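Local coordinates for protein succinylglutamate desuccinylase (Vibrio cholerae, PDB 2G9D) that probably hydrolyses N-succinyl-L-glutamate to succinate and L-glutamate, the last step of arginine degradation by the AST pathway, using one zinc ion per subunit, at residues A[137-141]-A[206-211]. Numbering follows the deposited sequence.
Sequences LRQFF and YSAEHY
Tyr-211 lays its ring against residues 137-141, overlapping Leu-137, Arg-138 and Phe-141. Residues 137-140 are the last turn of helix 125-140. Phe-141 N donates a hydrogen bond to Leu-137 O at 2.9 Å, and Phe-141 then leaves helical geometry with psi 37°. Residues 206-209 are helical, and His-210 N donates a hydrogen bond to Tyr-206 O at 3.1 Å. In the register, Leu-137 CA lies 7.7 Å from Ser-207 CA, and Phe-141 CA lies 7.8 Å from Tyr-211 CA. With chi1 m, both Tyr-211 and Phe-141, whose CA-to-CB bonds point toward the opposite segment, bring their rings together, centroids 4.9 Å apart. Phe-141 CD2 sits over one face of the Tyr-211 ring, 3.5 Å from its CG. The ring planes meet obliquely at 43°. Tyr-211 OH reaches the backbone, 3.2 Å from Arg-138 CA, but no hydrogen bond crosses the contact. Leu-137, rotamer mt, brings CD1 to the edge of the Tyr-206 ring, 3.6 Å from its CD2, and 3.7 Å from Ser-207 OG. Leu-137 and Ser-207 also touch His-151 of strand 149-157. The two segments thus pack side by side on the central sheet, an alpha/beta arrangement characteristic of the zinc exopeptidase-like catalytic domain of the AspA/AstE family.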
loop_
_atom_site.group_PDB
_atom_site.type_symbol
_atom_site.label_atom_id
_atom_site.label_comp_id
_atom_site.label_asym_id
_atom_site.label_seq_id
_atom_site.Cartn_x
_atom_site.Cartn_y
_atom_site.Cartn_z
ATOM N N LEU A 137 -1.546 -12.787 -8.267
ATOM C CA LEU A 137 -0.626 -13.190 -7.215
ATOM C C LEU A 137 -0.292 -14.678 -7.299
ATOM O O LEU A 137 0.875 -15.068 -7.180
ATOM C CB LEU A 137 -1.212 -12.851 -5.844
ATOM C CG LEU A 137 -1.345 -11.349 -5.592
ATOM C CD1 LEU A 137 -1.988 -11.126 -4.233
ATOM C CD2 LEU A 137 0.021 -10.666 -5.686
ATOM N N ARG A 138 -1.312 -15.504 -7.508
ATOM C CA ARG A 138 -1.116 -16.949 -7.623
ATOM C C ARG A 138 -0.189 -17.248 -8.801
ATOM O O ARG A 138 0.797 -17.967 -8.652
ATOM C CB ARG A 138 -2.474 -17.635 -7.815
ATOM C CG ARG A 138 -2.482 -19.153 -7.666
ATOM C CD ARG A 138 -2.217 -19.864 -8.999
ATOM N NE ARG A 138 -3.242 -19.586 -10.010
ATOM C CZ ARG A 138 -3.307 -20.181 -11.203
ATOM N NH1 ARG A 138 -4.274 -19.859 -12.057
ATOM N NH2 ARG A 138 -2.413 -21.103 -11.538
ATOM N N GLN A 139 -0.505 -16.678 -9.964
ATOM C CA GLN A 139 0.294 -16.875 -11.171
ATOM C C GLN A 139 1.706 -16.322 -11.023
ATOM O O GLN A 139 2.662 -16.892 -11.538
ATOM C CB GLN A 139 -0.360 -16.188 -12.370
ATOM C CG GLN A 139 -1.475 -16.961 -13.076
ATOM C CD GLN A 139 -0.952 -17.951 -14.129
ATOM O OE1 GLN A 139 -0.057 -17.623 -14.922
ATOM N NE2 GLN A 139 -1.524 -19.159 -14.149
ATOM N N PHE A 140 1.831 -15.203 -10.320
ATOM C CA PHE A 140 3.122 -14.554 -10.136
ATOM C C PHE A 140 4.047 -15.317 -9.208
ATOM O O PHE A 140 5.134 -15.698 -9.605
ATOM C CB PHE A 140 2.911 -13.143 -9.595
ATOM C CG PHE A 140 4.150 -12.300 -9.582
ATOM C CD1 PHE A 140 4.466 -11.494 -10.667
ATOM C CD2 PHE A 140 4.987 -12.282 -8.472
ATOM C CE1 PHE A 140 5.594 -10.680 -10.646
ATOM C CE2 PHE A 140 6.110 -11.476 -8.446
ATOM C CZ PHE A 140 6.412 -10.671 -9.537
ATOM N N PHE A 141 3.620 -15.538 -7.970
ATOM C CA PHE A 141 4.458 -16.249 -7.008
ATOM C C PHE A 141 4.622 -17.718 -7.325
ATOM O O PHE A 141 4.682 -18.546 -6.422
ATOM C CB PHE A 141 3.906 -16.103 -5.578
ATOM C CG PHE A 141 4.128 -14.741 -4.977
ATOM C CD1 PHE A 141 5.376 -14.138 -5.032
ATOM C CD2 PHE A 141 3.082 -14.054 -4.380
ATOM C CE1 PHE A 141 5.574 -12.866 -4.507
ATOM C CE2 PHE A 141 3.267 -12.778 -3.847
ATOM C CZ PHE A 141 4.513 -12.182 -3.912
ATOM N N TYR A 206 -3.313 -9.801 2.389
ATOM C CA TYR A 206 -3.485 -10.997 1.591
ATOM C C TYR A 206 -2.149 -11.582 1.160
ATOM O O TYR A 206 -1.931 -12.779 1.288
ATOM C CB TYR A 206 -4.325 -10.693 0.367
ATOM C CG TYR A 206 -4.689 -11.943 -0.371
ATOM C CD1 TYR A 206 -5.719 -12.764 0.084
ATOM C CD2 TYR A 206 -3.953 -12.351 -1.484
ATOM C CE1 TYR A 206 -6.010 -13.959 -0.544
ATOM C CE2 TYR A 206 -4.231 -13.553 -2.123
ATOM C CZ TYR A 206 -5.262 -14.352 -1.647
ATOM O OH TYR A 206 -5.547 -15.536 -2.290
ATOM N N SER A 207 -1.249 -10.744 0.660
ATOM C CA SER A 207 0.058 -11.243 0.238
ATOM C C SER A 207 0.881 -11.890 1.353
ATOM O O SER A 207 1.496 -12.945 1.150
ATOM C CB SER A 207 0.875 -10.131 -0.401
ATOM O OG SER A 207 0.413 -9.906 -1.716
ATOM N N ALA A 208 0.885 -11.260 2.527
ATOM C CA ALA A 208 1.649 -11.776 3.654
ATOM C C ALA A 208 1.070 -13.067 4.181
ATOM O O ALA A 208 1.801 -14.026 4.426
ATOM C CB ALA A 208 1.707 -10.749 4.769
ATOM N N GLU A 209 -0.253 -13.088 4.332
ATOM C CA GLU A 209 -0.958 -14.245 4.869
ATOM C C GLU A 209 -0.961 -15.488 4.007
ATOM O O GLU A 209 -0.939 -16.585 4.531
ATOM C CB GLU A 209 -2.406 -13.887 5.210
ATOM C CG GLU A 209 -3.121 -14.966 6.008
ATOM C CD GLU A 209 -2.437 -15.248 7.343
ATOM O OE1 GLU A 209 -2.237 -14.274 8.116
ATOM O OE2 GLU A 209 -2.110 -16.431 7.621
ATOM N N HIS A 210 -0.990 -15.342 2.691
ATOM C CA HIS A 210 -1.013 -16.528 1.834
ATOM C C HIS A 210 0.277 -16.799 1.053
ATOM O O HIS A 210 0.332 -17.730 0.244
ATOM C CB HIS A 210 -2.183 -16.436 0.847
ATOM C CG HIS A 210 -3.541 -16.455 1.491
ATOM N ND1 HIS A 210 -4.123 -17.608 1.976
ATOM C CD2 HIS A 210 -4.452 -15.469 1.674
ATOM C CE1 HIS A 210 -5.337 -17.331 2.423
ATOM N NE2 HIS A 210 -5.562 -16.042 2.250
ATOM N N TYR A 211 1.309 -15.988 1.289
ATOM C CA TYR A 211 2.593 -16.148 0.606
ATOM C C TYR A 211 3.797 -15.793 1.471
ATOM O O TYR A 211 4.942 -15.962 1.046
ATOM C CB TYR A 211 2.626 -15.307 -0.653
ATOM C CG TYR A 211 1.572 -15.678 -1.649
ATOM C CD1 TYR A 211 1.755 -16.742 -2.523
ATOM C CD2 TYR A 211 0.386 -14.950 -1.727
ATOM C CE1 TYR A 211 0.783 -17.070 -3.463
ATOM C CE2 TYR A 211 -0.591 -15.267 -2.654
ATOM C CZ TYR A 211 -0.388 -16.329 -3.526
ATOM O OH TYR A 211 -1.348 -16.632 -4.472
#